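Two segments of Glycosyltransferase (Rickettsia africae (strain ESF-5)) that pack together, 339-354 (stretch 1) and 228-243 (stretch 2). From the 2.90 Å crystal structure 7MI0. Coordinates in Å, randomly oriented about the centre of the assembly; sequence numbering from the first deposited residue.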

# COMPACT_ATOMS: atom_id res chain seq x y z
N PRO A 339 -15.71 -8.46 -8.25
CA PRO A 339 -15.65 -7.02 -8.50
C PRO A 339 -16.77 -6.59 -9.44
O PRO A 339 -17.19 -7.33 -10.32
CB PRO A 339 -14.28 -6.83 -9.16
CG PRO A 339 -13.58 -8.17 -9.04
CD PRO A 339 -14.65 -9.19 -8.96
N ASN A 340 -17.23 -5.36 -9.23
CA ASN A 340 -18.25 -4.75 -10.09
C ASN A 340 -19.51 -5.61 -10.12
O ASN A 340 -20.04 -5.95 -11.18
CB ASN A 340 -17.71 -4.52 -11.50
CG ASN A 340 -18.30 -3.29 -12.16
OD1 ASN A 340 -19.28 -2.72 -11.68
ND2 ASN A 340 -17.71 -2.87 -13.28
N ASN A 341 -19.99 -5.98 -8.93
CA ASN A 341 -21.18 -6.83 -8.77
C ASN A 341 -21.89 -6.34 -7.52
O ASN A 341 -21.50 -6.68 -6.40
CB ASN A 341 -20.79 -8.30 -8.67
CG ASN A 341 -21.99 -9.24 -8.75
OD1 ASN A 341 -23.10 -8.89 -8.33
ND2 ASN A 341 -21.77 -10.43 -9.29
N ALA A 342 -22.93 -5.52 -7.71
CA ALA A 342 -23.58 -4.87 -6.58
C ALA A 342 -24.37 -5.86 -5.74
O ALA A 342 -24.33 -5.81 -4.50
CB ALA A 342 -24.48 -3.73 -7.07
N GLU A 343 -25.11 -6.77 -6.39
CA GLU A 343 -25.87 -7.77 -5.64
C GLU A 343 -24.94 -8.61 -4.77
O GLU A 343 -25.21 -8.81 -3.58
CB GLU A 343 -26.67 -8.65 -6.60
N ALA A 344 -23.84 -9.11 -5.34
CA ALA A 344 -22.91 -9.93 -4.57
C ALA A 344 -22.35 -9.16 -3.39
O ALA A 344 -22.19 -9.72 -2.30
CB ALA A 344 -21.78 -10.42 -5.47
N LEU A 345 -22.06 -7.88 -3.58
CA LEU A 345 -21.59 -7.05 -2.47
C LEU A 345 -22.70 -6.80 -1.46
O LEU A 345 -22.48 -6.87 -0.24
CB LEU A 345 -21.03 -5.73 -3.01
CG LEU A 345 -20.41 -4.75 -2.01
CD1 LEU A 345 -19.36 -5.45 -1.17
CD2 LEU A 345 -19.81 -3.56 -2.74
N ALA A 346 -23.92 -6.52 -1.94
CA ALA A 346 -25.02 -6.24 -1.03
C ALA A 346 -25.37 -7.45 -0.18
O ALA A 346 -25.71 -7.31 1.00
CB ALA A 346 -26.24 -5.77 -1.82
N GLN A 347 -25.28 -8.65 -0.76
CA GLN A 347 -25.56 -9.86 0.00
C GLN A 347 -24.49 -10.11 1.06
O GLN A 347 -24.81 -10.51 2.18
CB GLN A 347 -25.70 -11.05 -0.94
CG GLN A 347 -27.00 -11.03 -1.72
CD GLN A 347 -28.22 -10.98 -0.81
OE1 GLN A 347 -28.80 -9.92 -0.60
NE2 GLN A 347 -28.60 -12.13 -0.27
N LYS A 348 -23.21 -9.89 0.72
CA LYS A 348 -22.15 -10.09 1.70
C LYS A 348 -22.26 -9.10 2.85
O LYS A 348 -22.05 -9.47 4.01
CB LYS A 348 -20.77 -9.98 1.04
CG LYS A 348 -20.34 -11.22 0.28
CD LYS A 348 -19.65 -12.24 1.18
CE LYS A 348 -19.35 -13.52 0.39
NZ LYS A 348 -18.31 -14.36 1.05
N ILE A 349 -22.59 -7.84 2.55
CA ILE A 349 -22.81 -6.87 3.61
C ILE A 349 -23.98 -7.28 4.48
O ILE A 349 -23.94 -7.16 5.71
CB ILE A 349 -23.01 -5.46 3.02
CG1 ILE A 349 -21.75 -5.02 2.26
CG2 ILE A 349 -23.34 -4.46 4.10
CD1 ILE A 349 -21.88 -3.66 1.62
N ASP A 350 -25.04 -7.80 3.85
CA ASP A 350 -26.18 -8.29 4.61
C ASP A 350 -25.78 -9.47 5.50
O ASP A 350 -26.21 -9.56 6.65
CB ASP A 350 -27.31 -8.68 3.66
CG ASP A 350 -28.67 -8.70 4.32
OD1 ASP A 350 -28.96 -7.79 5.12
OD2 ASP A 350 -29.46 -9.63 4.03
N TYR A 351 -24.93 -10.36 4.99
CA TYR A 351 -24.47 -11.48 5.80
C TYR A 351 -23.73 -11.00 7.04
O TYR A 351 -23.94 -11.52 8.14
CB TYR A 351 -23.57 -12.41 4.99
CG TYR A 351 -22.88 -13.46 5.84
CD1 TYR A 351 -23.58 -14.57 6.31
CD2 TYR A 351 -21.54 -13.34 6.18
CE1 TYR A 351 -22.95 -15.53 7.09
CE2 TYR A 351 -20.91 -14.30 6.96
CZ TYR A 351 -21.62 -15.39 7.41
OH TYR A 351 -20.98 -16.33 8.18
N CYS A 352 -22.85 -10.01 6.88
CA CYS A 352 -22.08 -9.53 8.02
C CYS A 352 -22.98 -8.90 9.08
O CYS A 352 -22.76 -9.09 10.28
CB CYS A 352 -21.01 -8.55 7.55
SG CYS A 352 -19.71 -9.38 6.62
N PHE A 353 -24.00 -8.16 8.64
CA PHE A 353 -25.01 -7.68 9.58
C PHE A 353 -25.56 -8.82 10.43
O PHE A 353 -25.69 -8.70 11.65
CB PHE A 353 -26.14 -6.98 8.82
CG PHE A 353 -25.77 -5.66 8.23
CD1 PHE A 353 -24.69 -4.94 8.71
CD2 PHE A 353 -26.52 -5.12 7.18
CE1 PHE A 353 -24.35 -3.71 8.16
CE2 PHE A 353 -26.19 -3.90 6.62
CZ PHE A 353 -25.10 -3.19 7.11
N SER A 354 -25.87 -9.95 9.79
CA SER A 354 -26.52 -11.04 10.50
C SER A 354 -25.58 -11.78 11.45
O SER A 354 -26.06 -12.49 12.33
CB SER A 354 -27.13 -12.03 9.51
OG SER A 354 -26.12 -12.65 8.72
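Stretch 2, residues 228-243: LVLVEALSKLKHRDFY

Stretch 2 is already helical at L228, and the axis of this helix comes within 8.1 Å of that of helix 342-354 and crosses it at -60°, N-to-C directions 60° apart. Where the backbones come closest, the facing residues are alanines, A233 and A346.

V229, chi1 t, opens the contact at the N-terminal end of helix 342-354: its CG2 lies 3.6 Å from N340 OD1 and its CG1 4.3 Å from A342 CB. One residue on, L230 starts sideways but brings CD1 to 3.7 Å from I349 CD1. A233 CA lies 4.6 Å from A346 CA, the nearest CA pair across the contact, and alanine on both sides lets backbone meet methyl: A233 CB sits 3.5 Å from A342 O, and A346 CB 3.4 Å from A233 O. L234 points away, yet its CD2 reaches I349 CD1 at 3.9 Å.

Two overlapping type I turns, S235 to K238 and L237 to R240, follow; K236, L237 and R240 point toward stretch 1, while K238 is out of reach. K236 lays its CB 4.0 Å from A346 CB, while L237 (m, t) sets CD1 3.8 Å from I349 CG2. R240 then supplies the charged clamp, a salt bridge to D350: R240 NE donates to D350 OD1 at 2.7 Å and R240 NH2 to D350 OD2 at 3.1 Å. Finally, extended F242 places CB 3.8 Å from F353 CZ, an apolar contact beyond the salt bridge.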

# COMPACT_ATOMS: atom_id res chain seq x y z
N LEU A 228 -19.24 3.81 -6.60
CA LEU A 228 -20.54 3.69 -7.25
C LEU A 228 -21.15 2.31 -7.01
O LEU A 228 -22.37 2.19 -6.80
CB LEU A 228 -20.41 3.97 -8.74
CG LEU A 228 -19.93 5.37 -9.13
CD1 LEU A 228 -19.70 5.47 -10.63
CD2 LEU A 228 -20.92 6.43 -8.65
N VAL A 229 -20.33 1.26 -7.03
CA VAL A 229 -20.84 -0.10 -6.83
C VAL A 229 -21.35 -0.27 -5.41
O VAL A 229 -22.39 -0.89 -5.18
CB VAL A 229 -19.76 -1.14 -7.16
CG1 VAL A 229 -20.31 -2.55 -6.99
CG2 VAL A 229 -19.23 -0.94 -8.58
N LEU A 230 -20.63 0.29 -4.43
CA LEU A 230 -21.08 0.20 -3.04
C LEU A 230 -22.38 0.97 -2.82
O LEU A 230 -23.25 0.52 -2.06
CB LEU A 230 -19.98 0.71 -2.10
CG LEU A 230 -20.33 0.80 -0.61
CD1 LEU A 230 -20.79 -0.54 -0.07
CD2 LEU A 230 -19.14 1.32 0.19
N VAL A 231 -22.53 2.13 -3.47
CA VAL A 231 -23.75 2.90 -3.30
C VAL A 231 -24.95 2.16 -3.89
O VAL A 231 -26.02 2.10 -3.28
CB VAL A 231 -23.59 4.30 -3.91
CG1 VAL A 231 -24.93 5.05 -3.90
CG2 VAL A 231 -22.53 5.08 -3.15
N GLU A 232 -24.78 1.56 -5.07
CA GLU A 232 -25.85 0.74 -5.62
C GLU A 232 -26.10 -0.49 -4.76
O GLU A 232 -27.23 -0.98 -4.69
CB GLU A 232 -25.54 0.35 -7.07
N ALA A 233 -25.06 -1.00 -4.09
CA ALA A 233 -25.25 -2.15 -3.21
C ALA A 233 -26.00 -1.76 -1.94
O ALA A 233 -26.93 -2.45 -1.52
CB ALA A 233 -23.90 -2.78 -2.86
N LEU A 234 -25.60 -0.65 -1.31
CA LEU A 234 -26.28 -0.18 -0.11
C LEU A 234 -27.70 0.27 -0.39
O LEU A 234 -28.51 0.33 0.55
CB LEU A 234 -25.48 0.95 0.54
CG LEU A 234 -24.13 0.52 1.09
CD1 LEU A 234 -23.39 1.71 1.67
CD2 LEU A 234 -24.29 -0.59 2.12
N SER A 235 -28.02 0.61 -1.64
CA SER A 235 -29.41 0.92 -1.98
C SER A 235 -30.27 -0.34 -1.92
O SER A 235 -31.44 -0.28 -1.51
CB SER A 235 -29.48 1.56 -3.36
OG SER A 235 -29.13 0.63 -4.37
N LYS A 236 -29.71 -1.48 -2.34
CA LYS A 236 -30.41 -2.76 -2.23
C LYS A 236 -30.65 -3.17 -0.78
O LYS A 236 -31.38 -4.13 -0.54
CB LYS A 236 -29.62 -3.85 -2.95
CG LYS A 236 -29.55 -3.71 -4.46
CD LYS A 236 -28.42 -4.57 -5.03
CE LYS A 236 -28.52 -4.71 -6.54
NZ LYS A 236 -29.70 -5.53 -6.93
N LEU A 237 -30.04 -2.47 0.18
CA LEU A 237 -30.23 -2.73 1.60
C LEU A 237 -30.83 -1.52 2.31
O LEU A 237 -30.56 -1.28 3.49
CB LEU A 237 -28.90 -3.13 2.25
CG LEU A 237 -28.06 -4.22 1.58
CD1 LEU A 237 -26.71 -4.32 2.26
CD2 LEU A 237 -28.76 -5.57 1.61
N LYS A 238 -31.67 -0.75 1.60
CA LYS A 238 -32.30 0.42 2.19
C LYS A 238 -33.19 0.07 3.38
O LYS A 238 -33.53 0.96 4.17
CB LYS A 238 -33.11 1.18 1.13
N HIS A 239 -33.57 -1.20 3.51
CA HIS A 239 -34.38 -1.63 4.65
C HIS A 239 -33.54 -1.80 5.92
O HIS A 239 -34.04 -1.54 7.02
CB HIS A 239 -35.11 -2.93 4.32
CG HIS A 239 -34.22 -4.02 3.80
ND1 HIS A 239 -33.86 -4.12 2.48
CD2 HIS A 239 -33.62 -5.06 4.43
CE1 HIS A 239 -33.07 -5.17 2.31
NE2 HIS A 239 -32.91 -5.76 3.49
N ARG A 240 -32.29 -2.23 5.80
CA ARG A 240 -31.44 -2.33 6.98
C ARG A 240 -31.05 -0.94 7.47
O ARG A 240 -30.88 -0.00 6.68
CB ARG A 240 -30.17 -3.13 6.67
CG ARG A 240 -30.40 -4.42 5.93
CD ARG A 240 -31.16 -5.43 6.75
NE ARG A 240 -31.20 -6.73 6.09
CZ ARG A 240 -32.03 -7.71 6.40
NH1 ARG A 240 -32.95 -7.57 7.35
NH2 ARG A 240 -31.96 -8.86 5.73
N ASP A 241 -30.93 -0.81 8.78
CA ASP A 241 -30.39 0.40 9.38
C ASP A 241 -28.87 0.28 9.45
O ASP A 241 -28.35 -0.74 9.92
CB ASP A 241 -30.98 0.64 10.77
N PHE A 242 -28.17 1.30 8.97
CA PHE A 242 -26.71 1.30 8.96
C PHE A 242 -26.24 2.73 8.73
O PHE A 242 -27.04 3.65 8.56
CB PHE A 242 -26.16 0.36 7.89
CG PHE A 242 -26.61 0.69 6.49
CD1 PHE A 242 -25.91 1.60 5.72
CD2 PHE A 242 -27.74 0.09 5.95
CE1 PHE A 242 -26.33 1.91 4.43
CE2 PHE A 242 -28.16 0.39 4.67
CZ PHE A 242 -27.45 1.30 3.91
N TYR A 243 -24.92 2.91 8.73
CA TYR A 243 -24.33 4.22 8.46
C TYR A 243 -22.97 4.00 7.81
O TYR A 243 -22.07 3.42 8.43
CB TYR A 243 -24.20 5.04 9.74
CG TYR A 243 -23.73 6.46 9.50
CD1 TYR A 243 -24.50 7.34 8.74
CD2 TYR A 243 -22.53 6.92 10.02
CE1 TYR A 243 -24.08 8.64 8.52
CE2 TYR A 243 -22.11 8.22 9.81
CZ TYR A 243 -22.88 9.08 9.05
OH TYR A 243 -22.47 10.37 8.83